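Local coordinates for protein pyrroline carboxylate reductase (Plasmodium falciparum, PDB 2RCY) that probably catalyses the NADPH-dependent reduction of pyrroline-5-carboxylate to proline, and binds NADP, at residues A249-A252 and A253-S257. Sequence-based numbering, arbitrary orientation.
Sequences AVEA and ACEKS
Glu251 and Glu255, one turn apart on helix 242-260, bring their carboxylates together over a shared water. Glu255 is modelled in two conformers, so this bridge is tentative and holds for the conformer described. There the water donates to Glu255 OE1 at 2.7 Å and, more loosely, to Glu251 OE2 at 3.2 Å, bridging two oxygens that lie 4.3 Å from each other; this probably eases the repulsion between like charges. In that conformer the carboxylate planes are turned 52° apart, and CG of Glu255 stands anti to its carbonyl carbon (chi1 -74°), 3.4 Å from Glu251 O. The other oxygen of Glu251, OE1, forms a salt bridge with Lys186 of a second subunit, where Asn187 also packs on this side chain. The helix belongs to the all-helical dimerisation region of the pyrroline-5-carboxylate reductase family; here it packs against helices of its own chain as well as against a second subunit. Four i to i+4 backbone bonds link residues 249-252 to residues 253-256, Cys254 N to Val250 O measuring 2.9 Å, and Ser257 N to Ala253 O continues the series. Apolar packing occupies the buried side: Val250 and Ala253 rest on helix 159-167 and on Tyr172, and Val250 also meets Ala183 of the second subunit.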
# COMPACT_ATOMS: atom_id res chain seq x y z
N ALA A 249 13.18 -11.28 -5.12
CA ALA A 249 13.91 -12.16 -4.21
C ALA A 249 15.23 -12.64 -4.82
O ALA A 249 16.27 -12.61 -4.16
CB ALA A 249 13.05 -13.33 -3.81
N VAL A 250 15.16 -13.08 -6.07
CA VAL A 250 16.34 -13.53 -6.81
C VAL A 250 17.35 -12.39 -6.96
O VAL A 250 18.54 -12.58 -6.70
CB VAL A 250 15.95 -14.10 -8.20
CG1 VAL A 250 17.18 -14.46 -9.01
CG2 VAL A 250 15.05 -15.32 -8.06
N GLU A 251 16.87 -11.21 -7.36
CA GLU A 251 17.72 -10.05 -7.57
C GLU A 251 18.36 -9.53 -6.27
O GLU A 251 19.52 -9.11 -6.28
CB GLU A 251 16.95 -8.93 -8.27
CG GLU A 251 17.84 -7.78 -8.75
CD GLU A 251 17.19 -6.93 -9.83
OE1 GLU A 251 16.50 -7.48 -10.71
OE2 GLU A 251 17.40 -5.70 -9.80
N ALA A 252 17.61 -9.58 -5.18
CA ALA A 252 18.13 -9.20 -3.86
C ALA A 252 19.27 -10.12 -3.43
O ALA A 252 20.27 -9.67 -2.87
CB ALA A 252 17.02 -9.22 -2.82
N ALA A 253 19.11 -11.42 -3.71
CA ALA A 253 20.16 -12.41 -3.47
C ALA A 253 21.36 -12.17 -4.39
O ALA A 253 22.51 -12.28 -3.95
CB ALA A 253 19.60 -13.81 -3.67
N CYS A 254 21.09 -11.82 -5.64
CA CYS A 254 22.13 -11.53 -6.63
C CYS A 254 23.00 -10.34 -6.22
O CYS A 254 24.22 -10.34 -6.45
CB CYS A 254 21.51 -11.30 -8.01
SG CYS A 254 22.69 -10.94 -9.33
N GLU A 255 22.37 -9.32 -5.63
CA GLU A 255 23.06 -8.13 -5.14
C GLU A 255 23.94 -8.45 -3.94
O GLU A 255 25.02 -7.88 -3.77
CB GLU A 255 22.05 -7.04 -4.74
CG GLU A 255 21.39 -6.33 -5.91
CD GLU A 255 20.41 -5.25 -5.45
OE1 GLU A 255 19.29 -5.20 -6.00
OE2 GLU A 255 20.77 -4.46 -4.54
N LYS A 256 23.46 -9.35 -3.08
CA LYS A 256 24.18 -9.76 -1.88
C LYS A 256 25.43 -10.56 -2.25
O LYS A 256 26.48 -10.41 -1.61
CB LYS A 256 23.27 -10.57 -0.95
CG LYS A 256 23.94 -11.12 0.31
CD LYS A 256 24.37 -10.03 1.29
CE LYS A 256 25.04 -10.63 2.51
NZ LYS A 256 25.35 -9.62 3.55
N SER A 257 25.32 -11.40 -3.28
CA SER A 257 26.45 -12.14 -3.82
C SER A 257 27.52 -11.19 -4.37
O SER A 257 28.72 -11.42 -4.19
CB SER A 257 25.98 -13.10 -4.91
OG SER A 257 27.06 -13.87 -5.43
O HOH W 1 18.10 -3.45 -7.63